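Local coordinates for protein putative agmatine deiminase (Streptococcus mutans, PDB 2EWO) that probably hydrolyses agmatine to N-carbamoylputrescine and ammonia, as a member of the guanidine-modifying peptidyl-arginine deiminase family, at residues Pro232-His245 and Arg267-Glu279. Sequence-based numbering, arbitrary orientation.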
loop_
_atom_site.group_PDB
_atom_site.type_symbol
_atom_site.label_atom_id
_atom_site.label_comp_id
_atom_site.label_asym_id
_atom_site.label_seq_id
_atom_site.Cartn_x
_atom_site.Cartn_y
_atom_site.Cartn_z
ATOM N N PRO A 232 -37.228 21.129 14.424
ATOM C CA PRO A 232 -36.876 22.494 14.839
ATOM C C PRO A 232 -37.662 22.947 16.065
ATOM O O PRO A 232 -38.800 23.389 15.957
ATOM C CB PRO A 232 -37.157 23.329 13.587
ATOM C CG PRO A 232 -38.170 22.508 12.826
ATOM C CD PRO A 232 -37.703 21.094 13.031
ATOM N N GLY A 233 -37.042 22.828 17.231
ATOM C CA GLY A 233 -37.714 23.199 18.463
ATOM C C GLY A 233 -37.764 22.007 19.411
ATOM O O GLY A 233 -37.461 22.132 20.598
ATOM N N GLU A 234 -38.146 20.843 18.890
ATOM C CA GLU A 234 -38.206 19.634 19.708
ATOM C C GLU A 234 -36.880 18.889 19.599
ATOM O O GLU A 234 -36.270 18.836 18.528
ATOM C CB GLU A 234 -39.354 18.738 19.255
ATOM C CG GLU A 234 -40.724 19.380 19.382
ATOM C CD GLU A 234 -41.831 18.460 18.908
ATOM O OE1 GLU A 234 -41.950 17.344 19.464
ATOM O OE2 GLU A 234 -42.580 18.844 17.980
ATOM N N VAL A 235 -36.435 18.310 20.710
ATOM C CA VAL A 235 -35.159 17.607 20.738
ATOM C C VAL A 235 -35.250 16.255 21.419
ATOM O O VAL A 235 -36.293 15.886 21.939
ATOM C CB VAL A 235 -34.121 18.452 21.482
ATOM C CG1 VAL A 235 -34.077 19.843 20.880
ATOM C CG2 VAL A 235 -34.474 18.539 22.961
ATOM N N ALA A 236 -34.157 15.509 21.398
ATOM C CA ALA A 236 -34.143 14.212 22.053
ATOM C C ALA A 236 -33.150 14.326 23.185
ATOM O O ALA A 236 -32.425 15.317 23.286
ATOM C CB ALA A 236 -33.718 13.116 21.089
ATOM N N CYS A 237 -33.120 13.320 24.047
ATOM C CA CYS A 237 -32.193 13.333 25.161
ATOM C C CYS A 237 -32.317 12.077 25.999
ATOM O O CYS A 237 -33.420 11.647 26.329
ATOM C CB CYS A 237 -32.433 14.561 26.035
ATOM S SG CYS A 237 -31.164 14.787 27.287
ATOM N N ILE A 238 -31.180 11.476 26.333
ATOM C CA ILE A 238 -31.196 10.277 27.155
ATOM C C ILE A 238 -31.632 10.657 28.566
ATOM O O ILE A 238 -31.331 11.756 29.034
ATOM C CB ILE A 238 -29.796 9.605 27.233
ATOM C CG1 ILE A 238 -28.725 10.655 27.535
ATOM C CG2 ILE A 238 -29.497 8.862 25.939
ATOM C CD1 ILE A 238 -27.329 10.085 27.656
ATOM N N TYR A 239 -32.359 9.763 29.233
ATOM C CA TYR A 239 -32.808 10.022 30.601
ATOM C C TYR A 239 -33.151 8.742 31.371
ATOM O O TYR A 239 -33.979 7.935 30.940
ATOM C CB TYR A 239 -34.004 10.986 30.602
ATOM C CG TYR A 239 -34.424 11.446 31.987
ATOM C CD1 TYR A 239 -33.833 12.574 32.579
ATOM C CD2 TYR A 239 -35.388 10.745 32.720
ATOM C CE1 TYR A 239 -34.188 12.993 33.868
ATOM C CE2 TYR A 239 -35.752 11.153 34.010
ATOM C CZ TYR A 239 -35.147 12.277 34.577
ATOM O OH TYR A 239 -35.496 12.682 35.847
ATOM N N THR A 240 -32.483 8.562 32.507
ATOM C CA THR A 240 -32.702 7.405 33.371
ATOM C C THR A 240 -32.840 7.906 34.800
ATOM O O THR A 240 -32.359 8.990 35.128
ATOM C CB THR A 240 -31.523 6.394 33.300
ATOM O OG1 THR A 240 -31.790 5.286 34.174
ATOM C CG2 THR A 240 -30.211 7.055 33.710
ATOM N N ASP A 241 -33.504 7.130 35.648
ATOM C CA ASP A 241 -33.682 7.534 37.037
ATOM C C ASP A 241 -32.764 6.746 37.951
ATOM O O ASP A 241 -32.590 7.084 39.124
ATOM C CB ASP A 241 -35.143 7.361 37.444
ATOM C CG ASP A 241 -36.026 8.460 36.879
ATOM O OD1 ASP A 241 -35.888 9.619 37.334
ATOM O OD2 ASP A 241 -36.843 8.172 35.974
ATOM N N ASP A 242 -32.162 5.701 37.393
ATOM C CA ASP A 242 -31.246 4.859 38.144
ATOM C C ASP A 242 -30.066 5.690 38.610
ATOM O O ASP A 242 -29.165 6.001 37.831
ATOM C CB ASP A 242 -30.737 3.722 37.275
ATOM C CG ASP A 242 -30.520 2.465 38.060
ATOM O OD1 ASP A 242 -29.891 2.543 39.148
ATOM O OD2 ASP A 242 -30.988 1.401 37.589
ATOM N N LYS A 243 -30.066 6.036 39.890
ATOM C CA LYS A 243 -29.002 6.858 40.446
ATOM C C LYS A 243 -27.664 6.131 40.574
ATOM O O LYS A 243 -26.705 6.671 41.135
ATOM C CB LYS A 243 -29.444 7.408 41.800
ATOM C CG LYS A 243 -30.722 8.224 41.722
ATOM C CD LYS A 243 -31.214 8.586 43.106
ATOM C CE LYS A 243 -32.542 9.320 43.048
ATOM N NZ LYS A 243 -33.049 9.583 44.420
ATOM N N GLU A 244 -27.606 4.910 40.048
ATOM C CA GLU A 244 -26.383 4.103 40.081
ATOM C C GLU A 244 -25.940 3.729 38.657
ATOM O O GLU A 244 -25.060 2.880 38.457
ATOM C CB GLU A 244 -26.602 2.835 40.917
ATOM C CG GLU A 244 -27.030 3.092 42.366
ATOM C CD GLU A 244 -26.102 4.048 43.097
ATOM O OE1 GLU A 244 -24.874 3.810 43.086
ATOM O OE2 GLU A 244 -26.599 5.032 43.689
ATOM N N HIS A 245 -26.571 4.369 37.677
ATOM C CA HIS A 245 -26.253 4.143 36.272
ATOM C C HIS A 245 -25.143 5.118 35.875
ATOM O O HIS A 245 -25.243 6.323 36.144
ATOM C CB HIS A 245 -27.482 4.374 35.387
ATOM C CG HIS A 245 -27.246 4.054 33.941
ATOM N ND1 HIS A 245 -26.851 2.803 33.515
ATOM C CD2 HIS A 245 -27.320 4.823 32.829
ATOM C CE1 HIS A 245 -26.692 2.814 32.204
ATOM N NE2 HIS A 245 -26.970 4.028 31.763
ATOM N N ARG A 267 -38.943 29.735 20.374
ATOM C CA ARG A 267 -39.717 28.642 20.949
ATOM C C ARG A 267 -38.941 27.848 21.987
ATOM O O ARG A 267 -37.722 27.717 21.906
ATOM C CB ARG A 267 -40.211 27.706 19.852
ATOM C CG ARG A 267 -39.173 27.393 18.807
ATOM C CD ARG A 267 -39.776 26.547 17.695
ATOM N NE ARG A 267 -39.118 26.761 16.407
ATOM C CZ ARG A 267 -37.848 26.467 16.145
ATOM N NH1 ARG A 267 -37.071 25.940 17.085
ATOM N NH2 ARG A 267 -37.362 26.694 14.933
ATOM N N PRO A 268 -39.646 27.320 23.002
ATOM C CA PRO A 268 -38.997 26.534 24.054
ATOM C C PRO A 268 -38.666 25.164 23.478
ATOM O O PRO A 268 -39.257 24.751 22.478
ATOM C CB PRO A 268 -40.066 26.475 25.141
ATOM C CG PRO A 268 -41.337 26.423 24.346
ATOM C CD PRO A 268 -41.092 27.457 23.260
ATOM N N LEU A 269 -37.723 24.462 24.092
ATOM C CA LEU A 269 -37.353 23.150 23.585
ATOM C C LEU A 269 -38.154 22.010 24.186
ATOM O O LEU A 269 -37.936 21.613 25.329
ATOM C CB LEU A 269 -35.860 22.896 23.792
ATOM C CG LEU A 269 -34.940 23.436 22.697
ATOM C CD1 LEU A 269 -35.039 24.948 22.604
ATOM C CD2 LEU A 269 -33.525 23.020 23.016
ATOM N N LYS A 270 -39.084 21.484 23.402
ATOM C CA LYS A 270 -39.915 20.377 23.844
ATOM C C LYS A 270 -39.031 19.142 23.974
ATOM O O LYS A 270 -39.005 18.296 23.083
ATOM C CB LYS A 270 -41.025 20.120 22.824
ATOM C CG LYS A 270 -41.963 19.000 23.209
ATOM C CD LYS A 270 -42.934 18.695 22.090
ATOM C CE LYS A 270 -43.987 17.698 22.541
ATOM N NZ LYS A 270 -43.371 16.446 23.061
ATOM N N VAL A 271 -38.304 19.048 25.082
ATOM C CA VAL A 271 -37.394 17.924 25.335
ATOM C C VAL A 271 -38.080 16.547 25.378
ATOM O O VAL A 271 -39.129 16.395 25.995
ATOM C CB VAL A 271 -36.654 18.114 26.682
ATOM C CG1 VAL A 271 -35.622 17.010 26.867
ATOM C CG2 VAL A 271 -36.014 19.491 26.737
ATOM N N HIS A 272 -37.491 15.548 24.728
ATOM C CA HIS A 272 -38.074 14.210 24.765
ATOM C C HIS A 272 -37.252 13.308 25.657
ATOM O O HIS A 272 -36.303 13.754 26.297
ATOM C CB HIS A 272 -38.173 13.581 23.378
ATOM C CG HIS A 272 -39.309 14.101 22.562
ATOM N ND1 HIS A 272 -39.886 13.377 21.543
ATOM C CD2 HIS A 272 -39.964 15.286 22.601
ATOM C CE1 HIS A 272 -40.847 14.092 20.986
ATOM N NE2 HIS A 272 -40.914 15.254 21.610
ATOM N N LYS A 273 -37.618 12.034 25.698
ATOM C CA LYS A 273 -36.895 11.108 26.539
ATOM C C LYS A 273 -36.541 9.793 25.868
ATOM O O LYS A 273 -37.413 9.048 25.424
ATOM C CB LYS A 273 -37.678 10.830 27.822
ATOM C CG LYS A 273 -37.561 11.914 28.884
ATOM C CD LYS A 273 -38.140 11.418 30.199
ATOM C CE LYS A 273 -38.084 12.467 31.293
ATOM N NZ LYS A 273 -38.607 11.928 32.585
HETATM N N MSE A 274 -35.242 9.522 25.802
HETATM C CA MSE A 274 -34.728 8.288 25.225
HETATM C C MSE A 274 -34.286 7.466 26.431
HETATM O O MSE A 274 -34.077 8.016 27.510
HETATM C CB MSE A 274 -33.525 8.597 24.319
HETATM C CG MSE A 274 -32.964 7.397 23.535
HETATM SE SE MSE A 274 -34.189 6.692 22.157
HETATM C CE MSE A 274 -34.194 8.246 20.976
ATOM N N CYS A 275 -34.151 6.156 26.270
ATOM C CA CYS A 275 -33.718 5.326 27.383
ATOM C C CYS A 275 -32.270 4.913 27.183
ATOM O O CYS A 275 -31.712 5.059 26.091
ATOM C CB CYS A 275 -34.579 4.071 27.480
ATOM S SG CYS A 275 -34.290 2.902 26.140
ATOM N N VAL A 276 -31.674 4.399 28.253
ATOM C CA VAL A 276 -30.297 3.927 28.235
ATOM C C VAL A 276 -30.299 2.434 28.546
ATOM O O VAL A 276 -31.207 1.936 29.214
ATOM C CB VAL A 276 -29.419 4.665 29.294
ATOM C CG1 VAL A 276 -29.165 6.103 28.862
ATOM C CG2 VAL A 276 -30.096 4.635 30.657
ATOM N N THR A 277 -29.293 1.714 28.061
ATOM C CA THR A 277 -29.216 0.283 28.326
ATOM C C THR A 277 -29.234 0.041 29.839
ATOM O O THR A 277 -28.957 0.948 30.625
ATOM C CB THR A 277 -27.930 -0.330 27.721
ATOM O OG1 THR A 277 -26.797 0.461 28.097
ATOM C CG2 THR A 277 -28.029 -0.388 26.212
ATOM N N LYS A 278 -29.590 -1.175 30.241
ATOM C CA LYS A 278 -29.633 -1.536 31.656
ATOM C C LYS A 278 -28.415 -2.428 31.911
ATOM O O LYS A 278 -28.075 -2.741 33.052
ATOM C CB LYS A 278 -30.937 -2.288 31.975
ATOM C CG LYS A 278 -31.342 -2.344 33.467
ATOM C CD LYS A 278 -31.971 -1.035 33.992
ATOM C CE LYS A 278 -30.926 0.025 34.369
ATOM N NZ LYS A 278 -30.062 -0.361 35.528
ATOM N N GLU A 279 -27.765 -2.823 30.820
ATOM C CA GLU A 279 -26.569 -3.661 30.856
ATOM C C GLU A 279 -25.579 -3.199 29.794
ATOM O O GLU A 279 -25.849 -3.286 28.592
ATOM C CB GLU A 279 -26.921 -5.122 30.600
ATOM C CG GLU A 279 -27.377 -5.872 31.833
ATOM C CD GLU A 279 -26.303 -5.937 32.906
ATOM O OE1 GLU A 279 -25.172 -6.378 32.586
ATOM O OE2 GLU A 279 -26.594 -5.558 34.064
#
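The Y239 ring takes the aliphatic end of K273 over one face: K273 CE sits 3.9 Å from the ring centroid, 27° off its normal and offset toward the rim, a CH-pi contact between two side chains running alongside each other. K273 reaches it by an extended chain, although its CB sets off away from segment 232-245. The contact belongs to a beta-alpha-beta crossover, strand 234-237, helix 248-259, strand 270-271, consistent with the alpha/beta propeller of guanidine-modifying enzymes. The crossover helix adds Y255, whose ring meets that of Y239, and L258, which packs on C237 and V271. At the far end, the guanidinium of R267 lies with one face against the P232 carbonyl, whose O stands above the centre of the group; D263 and E170 form salt bridges with its NH1 and NH2. The H245 ring meets V276 CG2 and T277 O obliquely.

Between the parallel strands, the hydrogen bonds K270 N to G233 O, V235 N to K270 O and H272 N to V235 O are all weak. Beyond them, M274 N donates a hydrogen bond to C237 O (2.8 Å), meeting it from above the carbonyl plane, and Y239 N donates one to M274 O (3.0 Å). V235 CG1 touches L269 CD2, its CG2 meets V271, and C237 CB lies against V271 CG1. E234 and K270 run side by side, E234 CG 3.5 Å from K270 CB, and the E234 carboxylate, in a salt bridge with R231, accepts a weak bond from H272 NE2. V276 crosses I238 and T240 at about a right angle, CG1 against I238 CB and CG2 3.5 Å from T240 CB. K278, bent at three successive torsions, turns back to D242: K278 NZ makes a salt bridge to D242 OD2 at 2.9 Å, from above the carboxylate plane, 47° out of it.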